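Local coordinates for Lmo0135 protein (PDB 5ISU) that probably serves as the substrate-binding subunit of an ABC transporter, and may deliver peptides for uptake, at residues N115-K124 with T136-T147; Y199-V209 with R493-T501. One frame throughout, in Å; residues are numbered along the deposited sequence. Where two conformers were deposited one is given.

Interaction 1 of 2, residues N115-K124 with T136-T147; sequences NFVFDDKPVK and TLPTVAPAFENT
The five-stranded antiparallel sheet of this family 5 solute-binding protein pairs strand 121-129 with strand 132-136, and K124 and T136 form a hydrogen-bonded antiparallel pair where strand 132-136 ends. K124 N donates to T136 O at 3.0 Å, and T136 N returns a bond to K124 O at 2.9 Å. Past V123 and L137 the backbones diverge, and side chains make the contact. F118, on the edge hairpin whose type I' turn runs from F118 to K121, points toward L137, P138 and A141. Its CE2 meets L137 CD2 at 3.4 Å, and its CE1 meets A141 CB at 3.5 Å. P138 CD meets F118 CD2, and P138 CG lies against K121 CB. F144 lies on the short helix. A chi1 of -174° swings its ring away from its own backbone N and in among F116, F118 and V123. L137 CD2 lies over one face of F144, off-centre toward the rim, while N115 O and F116 CD2 stand at its edge. Y75 and F135 meet the same ring edge-to-face. One turn on, T147 CG2 makes a CH-pi contact over the F116 face, 4.1 Å from the ring centroid and 27° off the ring normal.

Interaction 2 of 2, residues Y199-V209 with R493-T501; sequences YFDGKPKLDKV and RDLSKLYLT
The backbones of Y199-V209 and R493-T501 come closest at P204 and S496, with CA atoms 4.2 Å apart, and the direct backbone bond, K205 N to S496 O, is weak. The contact joins the type I turn Y199-G202 and the loop leading into strand 208-213 to an Asx turn and 3-10 segment near the C-terminus. The D494 carboxylate binds Y199 across the contact and S496 within its own turn. Its OD1 accepts from S496 OG at 2.6 Å and from S496 N at 3.0 Å, both from the same face of the carboxylate. Its OD2 takes the Y199 hydroxyl at 2.8 Å. That hydroxyl comes from above the carboxylate plane, and ring and carboxylate stand 86° apart. Y199 CG is anti to the backbone N (chi1 176°), which sends the ring toward D494. A water bridges D494 OD2, D201 OD2 and R493 NH1. It donates to both carboxylates and may ease the closeness of the two acids. K497 bends at chi2 and brings NZ to D201 OD2 in a salt bridge of 3.1 Å. A second water joins K497 NZ to G202 O and S496 OG. P204 CB rests on S496 CB. Further along, a third water accepts from L206 N and donates to L495 O and L498 O. L206 is the main apolar bridge, and L20 of strand 19-24 touches both it and L498. L206 CD1 lies 3.7 Å from L498 CB, and L206 CD2 lies 3.8 Å from L500 CB.

Interaction 1 lies at the five-stranded antiparallel sheet; interaction 2 joins the loop entering the four-stranded mixed sheet to the C-terminal segment. Their centres are about 35 Å apart, their nearest atoms about 14 Å, and they do not touch. Interaction 1 is local: 11 residues, mostly strand, separate its segments. Interaction 2 is long-range and brings the C-terminal end back, across 283 intervening residues, to the turn and loop that precede strand 208-213. Both segments of interaction 1 come earlier in the chain than those of interaction 2. Aromatic and aliphatic groups carry most of the first contact. The second relies more on carboxylates and ordered waters. Neither contains a bound ligand.

Interaction 1 of 2, residues N115-K124 with T136-T147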
loop_
_atom_site.group_PDB
_atom_site.type_symbol
_atom_site.label_atom_id
_atom_site.label_comp_id
_atom_site.label_asym_id
_atom_site.label_seq_id
_atom_site.Cartn_x
_atom_site.Cartn_y
_atom_site.Cartn_z
ATOM N N ASN A 115 6.193 -4.545 -14.094
ATOM C CA ASN A 115 7.164 -5.190 -13.205
ATOM C C ASN A 115 7.928 -6.358 -13.851
ATOM O O ASN A 115 8.936 -6.833 -13.302
ATOM C CB ASN A 115 6.440 -5.713 -11.959
ATOM C CG ASN A 115 5.782 -4.600 -11.143
ATOM O OD1 ASN A 115 6.107 -3.434 -11.299
ATOM N ND2 ASN A 115 4.866 -4.974 -10.252
ATOM N N PHE A 116 7.432 -6.839 -14.989
ATOM C CA PHE A 116 8.062 -7.956 -15.702
ATOM C C PHE A 116 8.674 -7.535 -17.043
ATOM O O PHE A 116 9.096 -8.393 -17.830
ATOM C CB PHE A 116 7.045 -9.089 -15.903
ATOM C CG PHE A 116 6.488 -9.638 -14.611
ATOM C CD1 PHE A 116 5.388 -9.061 -14.021
ATOM C CD2 PHE A 116 7.078 -10.733 -13.990
ATOM C CE1 PHE A 116 4.879 -9.555 -12.831
ATOM C CE2 PHE A 116 6.578 -11.241 -12.813
ATOM C CZ PHE A 116 5.477 -10.647 -12.225
ATOM N N VAL A 117 8.748 -6.221 -17.273
ATOM C CA VAL A 117 9.300 -5.652 -18.505
ATOM C C VAL A 117 10.397 -4.615 -18.161
ATOM O O VAL A 117 10.277 -3.869 -17.188
ATOM C CB VAL A 117 8.184 -4.990 -19.334
ATOM C CG1 VAL A 117 8.717 -4.488 -20.663
ATOM C CG2 VAL A 117 7.061 -5.983 -19.576
ATOM N N PHE A 118 11.461 -4.588 -18.969
ATOM C CA PHE A 118 12.606 -3.691 -18.764
ATOM C C PHE A 118 13.067 -3.223 -20.117
ATOM O O PHE A 118 13.460 -4.046 -20.940
ATOM C CB PHE A 118 13.728 -4.448 -18.069
ATOM C CG PHE A 118 13.286 -5.117 -16.822
ATOM C CD1 PHE A 118 13.158 -4.390 -15.644
ATOM C CD2 PHE A 118 12.920 -6.455 -16.831
ATOM C CE1 PHE A 118 12.711 -4.997 -14.487
ATOM C CE2 PHE A 118 12.462 -7.065 -15.676
ATOM C CZ PHE A 118 12.361 -6.337 -14.500
ATOM N N ASP A 119 13.019 -1.911 -20.350
ATOM C CA ASP A 119 13.356 -1.328 -21.663
ATOM C C ASP A 119 12.535 -2.006 -22.764
ATOM O O ASP A 119 13.046 -2.321 -23.831
ATOM C CB ASP A 119 14.867 -1.402 -21.981
ATOM C CG ASP A 119 15.686 -0.375 -21.221
ATOM O OD1 ASP A 119 15.403 -0.141 -20.029
ATOM O OD2 ASP A 119 16.636 0.181 -21.826
ATOM N N ASP A 120 11.260 -2.255 -22.472
ATOM C CA ASP A 120 10.340 -2.905 -23.416
ATOM C C ASP A 120 10.649 -4.396 -23.682
ATOM O O ASP A 120 9.975 -5.006 -24.521
ATOM C CB ASP A 120 10.269 -2.126 -24.751
ATOM C CG ASP A 120 10.023 -0.623 -24.551
ATOM O OD1 ASP A 120 9.622 -0.219 -23.439
ATOM O OD2 ASP A 120 10.233 0.151 -25.513
ATOM N N LYS A 121 11.661 -4.970 -23.004
ATOM C CA LYS A 121 11.963 -6.407 -23.147
ATOM C C LYS A 121 11.368 -7.167 -21.958
ATOM O O LYS A 121 11.554 -6.758 -20.798
ATOM C CB LYS A 121 13.460 -6.741 -23.228
ATOM C CG LYS A 121 14.157 -6.396 -24.543
ATOM C CD LYS A 121 14.910 -5.079 -24.512
ATOM C CE LYS A 121 16.178 -5.188 -23.670
ATOM N NZ LYS A 121 17.018 -3.956 -23.739
ATOM N N PRO A 122 10.683 -8.290 -22.232
ATOM C CA PRO A 122 10.101 -9.038 -21.140
ATOM C C PRO A 122 11.097 -9.983 -20.488
ATOM O O PRO A 122 12.073 -10.395 -21.124
ATOM C CB PRO A 122 9.022 -9.857 -21.846
ATOM C CG PRO A 122 9.618 -10.169 -23.170
ATOM C CD PRO A 122 10.488 -8.984 -23.523
ATOM N N VAL A 123 10.864 -10.286 -19.214
ATOM C CA VAL A 123 11.645 -11.307 -18.519
ATOM C C VAL A 123 11.243 -12.659 -19.131
ATOM O O VAL A 123 10.101 -12.825 -19.543
ATOM C CB VAL A 123 11.335 -11.344 -16.988
ATOM C CG1 VAL A 123 9.862 -11.627 -16.706
ATOM C CG2 VAL A 123 12.191 -12.389 -16.278
ATOM N N LYS A 124 12.179 -13.591 -19.263
ATOM C CA LYS A 124 11.833 -14.932 -19.738
ATOM C C LYS A 124 11.663 -15.813 -18.511
ATOM O O LYS A 124 12.340 -15.624 -17.500
ATOM C CB LYS A 124 12.843 -15.507 -20.756
ATOM C CG LYS A 124 12.504 -15.126 -22.204
ATOM C CD LYS A 124 13.225 -15.945 -23.286
ATOM C CE LYS A 124 14.606 -15.411 -23.661
ATOM N NZ LYS A 124 15.571 -15.380 -22.529
ATOM N N THR A 136 14.904 -15.332 -16.282
ATOM C CA THR A 136 16.094 -14.785 -16.912
ATOM C C THR A 136 15.780 -13.363 -17.374
ATOM O O THR A 136 14.969 -13.163 -18.281
ATOM C CB THR A 136 16.562 -15.664 -18.081
ATOM O OG1 THR A 136 15.425 -16.073 -18.852
ATOM C CG2 THR A 136 17.267 -16.914 -17.563
ATOM N N LEU A 137 16.396 -12.385 -16.709
ATOM C CA LEU A 137 16.195 -10.973 -17.030
ATOM C C LEU A 137 17.062 -10.580 -18.176
ATOM O O LEU A 137 18.156 -11.121 -18.305
ATOM C CB LEU A 137 16.607 -10.077 -15.858
ATOM C CG LEU A 137 15.805 -10.163 -14.578
ATOM C CD1 LEU A 137 16.404 -9.224 -13.548
ATOM C CD2 LEU A 137 14.362 -9.815 -14.844
ATOM N N PRO A 138 16.610 -9.597 -18.980
ATOM C CA PRO A 138 17.409 -9.083 -20.119
ATOM C C PRO A 138 18.582 -8.194 -19.657
ATOM O O PRO A 138 19.654 -8.221 -20.247
ATOM C CB PRO A 138 16.388 -8.282 -20.936
ATOM C CG PRO A 138 15.319 -7.894 -19.951
ATOM C CD PRO A 138 15.264 -8.991 -18.926
ATOM N N THR A 139 18.355 -7.410 -18.607
ATOM C CA THR A 139 19.378 -6.540 -18.018
ATOM C C THR A 139 19.223 -6.608 -16.510
ATOM O O THR A 139 18.249 -7.190 -16.004
ATOM C CB THR A 139 19.269 -5.088 -18.525
ATOM O OG1 THR A 139 17.890 -4.712 -18.591
ATOM C CG2 THR A 139 19.858 -4.960 -19.908
ATOM N N VAL A 140 20.178 -6.039 -15.783
ATOM C CA VAL A 140 20.123 -6.085 -14.322
ATOM C C VAL A 140 18.922 -5.273 -13.806
ATOM O O VAL A 140 18.601 -4.228 -14.368
ATOM C CB VAL A 140 21.446 -5.585 -13.705
ATOM C CG1 VAL A 140 21.365 -5.589 -12.183
ATOM C CG2 VAL A 140 22.611 -6.454 -14.181
ATOM N N ALA A 141 18.242 -5.784 -12.778
ATOM C CA ALA A 141 17.081 -5.089 -12.168
ATOM C C ALA A 141 16.858 -5.577 -10.724
ATOM O O ALA A 141 16.071 -6.499 -10.490
ATOM C CB ALA A 141 15.827 -5.299 -13.005
ATOM N N PRO A 142 17.575 -4.988 -9.754
ATOM C CA PRO A 142 17.457 -5.376 -8.341
ATOM C C PRO A 142 16.031 -5.393 -7.774
ATOM O O PRO A 142 15.712 -6.272 -6.977
ATOM C CB PRO A 142 18.314 -4.327 -7.613
ATOM C CG PRO A 142 18.625 -3.282 -8.640
ATOM C CD PRO A 142 18.662 -4.013 -9.928
ATOM N N ALA A 143 15.179 -4.478 -8.224
ATOM C CA ALA A 143 13.773 -4.427 -7.767
ATOM C C ALA A 143 12.983 -5.661 -8.142
ATOM O O ALA A 143 11.886 -5.858 -7.634
ATOM C CB ALA A 143 13.066 -3.203 -8.339
ATOM N N PHE A 144 13.511 -6.485 -9.048
ATOM C CA PHE A 144 12.770 -7.682 -9.449
ATOM C C PHE A 144 12.665 -8.695 -8.299
ATOM O O PHE A 144 11.744 -9.499 -8.279
ATOM C CB PHE A 144 13.360 -8.301 -10.698
ATOM C CG PHE A 144 12.560 -9.434 -11.230
ATOM C CD1 PHE A 144 11.319 -9.196 -11.809
ATOM C CD2 PHE A 144 13.054 -10.733 -11.198
ATOM C CE1 PHE A 144 10.567 -10.235 -12.328
ATOM C CE2 PHE A 144 12.308 -11.779 -11.716
ATOM C CZ PHE A 144 11.061 -11.532 -12.279
ATOM N N GLU A 145 13.599 -8.651 -7.348
ATOM C CA GLU A 145 13.493 -9.501 -6.165
ATOM C C GLU A 145 12.186 -9.202 -5.421
ATOM O O GLU A 145 11.515 -10.119 -4.950
ATOM C CB GLU A 145 14.671 -9.298 -5.217
ATOM C CG GLU A 145 14.559 -10.102 -3.914
ATOM C CD GLU A 145 15.833 -10.105 -3.069
ATOM O OE1 GLU A 145 16.784 -9.323 -3.354
ATOM O OE2 GLU A 145 15.875 -10.910 -2.111
ATOM N N ASN A 146 11.833 -7.921 -5.326
ATOM C CA ASN A 146 10.601 -7.503 -4.668
ATOM C C ASN A 146 9.360 -7.996 -5.427
ATOM O O ASN A 146 8.366 -8.423 -4.810
ATOM C CB ASN A 146 10.549 -5.992 -4.558
ATOM C CG ASN A 146 9.299 -5.502 -3.857
ATOM O OD1 ASN A 146 9.092 -5.760 -2.674
ATOM N ND2 ASN A 146 8.463 -4.783 -4.586
ATOM N N THR A 147 9.407 -7.914 -6.755
ATOM C CA THR A 147 8.311 -8.396 -7.588
ATOM C C THR A 147 8.088 -9.903 -7.325
ATOM O O THR A 147 6.955 -10.359 -7.244
ATOM C CB THR A 147 8.614 -8.150 -9.081
ATOM O OG1 THR A 147 8.837 -6.753 -9.297
ATOM C CG2 THR A 147 7.480 -8.597 -9.929
HETATM O O HOH W 1 14.333 -18.269 -17.776
#

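Interaction 2 of 2, residues Y199-V209 with R493-T501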
loop_
_atom_site.group_PDB
_atom_site.type_symbol
_atom_site.label_atom_id
_atom_site.label_comp_id
_atom_site.label_asym_id
_atom_site.label_seq_id
_atom_site.Cartn_x
_atom_site.Cartn_y
_atom_site.Cartn_z
ATOM N N TYR A 199 -3.859 -26.869 3.106
ATOM C CA TYR A 199 -3.112 -25.603 3.056
ATOM C C TYR A 199 -1.660 -25.898 3.421
ATOM O O TYR A 199 -1.390 -26.565 4.419
ATOM C CB TYR A 199 -3.731 -24.600 4.019
ATOM C CG TYR A 199 -2.981 -23.298 4.115
ATOM C CD1 TYR A 199 -2.809 -22.495 2.993
ATOM C CD2 TYR A 199 -2.488 -22.842 5.334
ATOM C CE1 TYR A 199 -2.125 -21.295 3.081
ATOM C CE2 TYR A 199 -1.846 -21.631 5.432
ATOM C CZ TYR A 199 -1.656 -20.857 4.287
ATOM O OH TYR A 199 -0.982 -19.652 4.370
ATOM N N PHE A 200 -0.727 -25.386 2.631
ATOM C CA PHE A 200 0.689 -25.741 2.823
ATOM C C PHE A 200 1.263 -25.466 4.218
ATOM O O PHE A 200 2.142 -26.185 4.661
ATOM C CB PHE A 200 1.586 -25.048 1.787
ATOM C CG PHE A 200 1.869 -23.616 2.104
ATOM C CD1 PHE A 200 1.026 -22.610 1.675
ATOM C CD2 PHE A 200 2.981 -23.275 2.871
ATOM C CE1 PHE A 200 1.282 -21.289 2.003
ATOM C CE2 PHE A 200 3.249 -21.954 3.199
ATOM C CZ PHE A 200 2.395 -20.964 2.766
ATOM N N ASP A 201 0.799 -24.436 4.899
ATOM C CA ASP A 201 1.440 -24.096 6.167
ATOM C C ASP A 201 0.792 -24.760 7.385
ATOM O O ASP A 201 1.184 -24.463 8.521
ATOM C CB ASP A 201 1.496 -22.569 6.363
ATOM C CG ASP A 201 2.691 -22.132 7.199
ATOM O OD1 ASP A 201 3.783 -22.705 7.004
ATOM O OD2 ASP A 201 2.556 -21.198 8.014
ATOM N N GLY A 202 -0.178 -25.647 7.146
ATOM C CA GLY A 202 -0.854 -26.367 8.208
ATOM C C GLY A 202 -2.342 -26.140 8.141
ATOM O O GLY A 202 -2.811 -25.065 7.767
ATOM N N LYS A 203 -3.084 -27.155 8.544
ATOM C CA LYS A 203 -4.543 -27.126 8.531
ATOM C C LYS A 203 -5.086 -25.938 9.357
ATOM O O LYS A 203 -4.773 -25.819 10.528
ATOM C CB LYS A 203 -5.076 -28.468 9.099
ATOM C CG LYS A 203 -6.598 -28.604 9.117
ATOM C CD LYS A 203 -7.012 -29.844 9.890
ATOM C CE LYS A 203 -8.518 -29.889 10.099
ATOM N NZ LYS A 203 -8.907 -31.010 11.000
ATOM N N PRO A 204 -5.907 -25.061 8.750
ATOM C CA PRO A 204 -6.448 -23.928 9.526
ATOM C C PRO A 204 -7.280 -24.344 10.753
ATOM O O PRO A 204 -7.962 -25.374 10.716
ATOM C CB PRO A 204 -7.326 -23.205 8.519
ATOM C CG PRO A 204 -6.760 -23.580 7.194
ATOM C CD PRO A 204 -6.327 -25.001 7.342
ATOM N N LYS A 205 -7.212 -23.538 11.810
ATOM C CA LYS A 205 -7.916 -23.828 13.065
ATOM C C LYS A 205 -9.393 -23.448 13.016
ATOM O O LYS A 205 -10.234 -24.203 13.489
ATOM C CB LYS A 205 -7.194 -23.150 14.221
ATOM C CG LYS A 205 -5.775 -23.682 14.390
ATOM C CD LYS A 205 -4.942 -22.820 15.312
ATOM C CE LYS A 205 -3.542 -23.383 15.496
ATOM N NZ LYS A 205 -3.557 -24.695 16.210
ATOM N N LEU A 206 -9.703 -22.285 12.445
ATOM C CA LEU A 206 -11.099 -21.860 12.265
ATOM C C LEU A 206 -11.644 -22.542 11.003
ATOM O O LEU A 206 -10.973 -22.629 9.970
ATOM C CB LEU A 206 -11.214 -20.339 12.158
ATOM C CG LEU A 206 -10.792 -19.565 13.421
ATOM C CD1 LEU A 206 -10.561 -18.093 13.109
ATOM C CD2 LEU A 206 -11.800 -19.729 14.552
ATOM N N ASP A 207 -12.866 -23.022 11.106
ATOM C CA ASP A 207 -13.508 -23.744 10.031
ATOM C C ASP A 207 -14.095 -22.822 8.943
ATOM O O ASP A 207 -13.921 -23.088 7.764
ATOM C CB ASP A 207 -14.602 -24.650 10.634
ATOM C CG ASP A 207 -15.354 -25.455 9.580
ATOM O OD1 ASP A 207 -14.730 -25.861 8.568
ATOM O OD2 ASP A 207 -16.571 -25.691 9.774
ATOM N N LYS A 208 -14.793 -21.758 9.335
ATOM C CA LYS A 208 -15.423 -20.840 8.362
ATOM C C LYS A 208 -15.055 -19.385 8.579
ATOM O O LYS A 208 -14.853 -18.965 9.709
ATOM C CB LYS A 208 -16.935 -20.962 8.429
ATOM C CG LYS A 208 -17.427 -22.352 8.140
ATOM C CD LYS A 208 -18.912 -22.330 7.941
ATOM C CE LYS A 208 -19.457 -23.720 7.739
ATOM N NZ LYS A 208 -20.903 -23.611 7.417
ATOM N N VAL A 209 -14.926 -18.638 7.482
ATOM C CA VAL A 209 -14.620 -17.211 7.538
ATOM C C VAL A 209 -15.586 -16.505 6.616
ATOM O O VAL A 209 -15.740 -16.889 5.461
ATOM C CB VAL A 209 -13.176 -16.893 7.136
ATOM C CG1 VAL A 209 -12.951 -15.387 7.066
ATOM C CG2 VAL A 209 -12.194 -17.502 8.123
ATOM N N ARG A 493 -1.841 -11.437 7.751
ATOM C CA ARG A 493 -1.053 -12.119 6.742
ATOM C C ARG A 493 -1.655 -13.467 6.485
ATOM O O ARG A 493 -1.825 -13.867 5.317
ATOM C CB ARG A 493 0.384 -12.294 7.244
ATOM C CG ARG A 493 1.384 -12.938 6.274
ATOM C CD ARG A 493 2.735 -13.185 6.958
ATOM N NE ARG A 493 2.546 -13.966 8.184
ATOM C CZ ARG A 493 2.400 -15.287 8.247
ATOM N NH1 ARG A 493 2.469 -16.033 7.166
ATOM N NH2 ARG A 493 2.173 -15.864 9.412
ATOM N N ASP A 494 -2.015 -14.153 7.574
ATOM C CA ASP A 494 -2.525 -15.496 7.481
ATOM C C ASP A 494 -3.548 -15.797 8.593
ATOM O O ASP A 494 -3.197 -16.029 9.753
ATOM C CB ASP A 494 -1.344 -16.474 7.552
ATOM C CG ASP A 494 -1.733 -17.917 7.215
ATOM O OD1 ASP A 494 -2.938 -18.237 7.127
ATOM O OD2 ASP A 494 -0.814 -18.746 7.028
ATOM N N LEU A 495 -4.812 -15.834 8.189
ATOM C CA LEU A 495 -5.930 -16.084 9.082
ATOM C C LEU A 495 -6.014 -17.517 9.622
ATOM O O LEU A 495 -6.779 -17.760 10.550
ATOM C CB LEU A 495 -7.242 -15.746 8.354
ATOM C CG LEU A 495 -7.507 -14.281 7.986
ATOM C CD1 LEU A 495 -8.671 -14.148 7.020
ATOM C CD2 LEU A 495 -7.785 -13.483 9.240
ATOM N N SER A 496 -5.263 -18.454 9.027
ATOM C CA SER A 496 -5.277 -19.856 9.463
ATOM C C SER A 496 -4.652 -20.035 10.842
ATOM O O SER A 496 -4.840 -21.091 11.468
ATOM C CB SER A 496 -4.535 -20.761 8.460
ATOM O OG SER A 496 -3.149 -20.471 8.438
ATOM N N LYS A 497 -3.897 -19.023 11.297
ATOM C CA LYS A 497 -3.295 -19.023 12.639
ATOM C C LYS A 497 -4.251 -18.561 13.757
ATOM O O LYS A 497 -3.964 -18.784 14.950
ATOM C CB LYS A 497 -2.025 -18.171 12.671
ATOM C CG LYS A 497 -0.985 -18.541 11.607
ATOM C CD LYS A 497 -0.670 -20.032 11.558
ATOM C CE LYS A 497 0.301 -20.337 10.424
ATOM N NZ LYS A 497 0.468 -21.804 10.260
ATOM N N LEU A 498 -5.366 -17.920 13.406
ATOM C CA LEU A 498 -6.326 -17.476 14.448
ATOM C C LEU A 498 -7.092 -18.677 14.974
ATOM O O LEU A 498 -7.271 -19.661 14.263
ATOM C CB LEU A 498 -7.305 -16.422 13.916
ATOM C CG LEU A 498 -6.705 -15.093 13.441
ATOM C CD1 LEU A 498 -7.804 -14.184 12.917
ATOM C CD2 LEU A 498 -5.932 -14.402 14.554
ATOM N N TYR A 499 -7.532 -18.617 16.226
ATOM C CA TYR A 499 -8.277 -19.737 16.803
ATOM C C TYR A 499 -9.286 -19.246 17.803
ATOM O O TYR A 499 -9.074 -18.223 18.446
ATOM C CB TYR A 499 -7.325 -20.776 17.427
ATOM C CG TYR A 499 -6.390 -20.239 18.500
ATOM C CD1 TYR A 499 -6.812 -20.123 19.828
ATOM C CD2 TYR A 499 -5.073 -19.881 18.201
ATOM C CE1 TYR A 499 -5.961 -19.629 20.813
ATOM C CE2 TYR A 499 -4.215 -19.396 19.183
ATOM C CZ TYR A 499 -4.669 -19.278 20.484
ATOM O OH TYR A 499 -3.836 -18.804 21.457
ATOM N N LEU A 500 -10.392 -19.972 17.930
ATOM C CA LEU A 500 -11.461 -19.589 18.852
ATOM C C LEU A 500 -11.346 -20.355 20.150
ATOM O O LEU A 500 -11.310 -21.580 20.142
ATOM C CB LEU A 500 -12.829 -19.878 18.229
ATOM C CG LEU A 500 -14.070 -19.547 19.057
ATOM C CD1 LEU A 500 -14.146 -18.065 19.381
ATOM C CD2 LEU A 500 -15.315 -19.984 18.307
ATOM N N THR A 501 -11.291 -19.620 21.256
ATOM C CA THR A 501 -11.254 -20.180 22.605
ATOM C C THR A 501 -12.671 -20.087 23.181
ATOM O O THR A 501 -13.060 -19.048 23.720
ATOM C CB THR A 501 -10.291 -19.376 23.507
ATOM O OG1 THR A 501 -8.979 -19.393 22.942
ATOM C CG2 THR A 501 -10.246 -19.949 24.923
HETATM O O HOH W 2 1.722 -18.558 7.850
HETATM O O HOH W 3 -1.771 -22.715 8.942
HETATM O O HOH W 4 -7.800 -20.312 11.724
#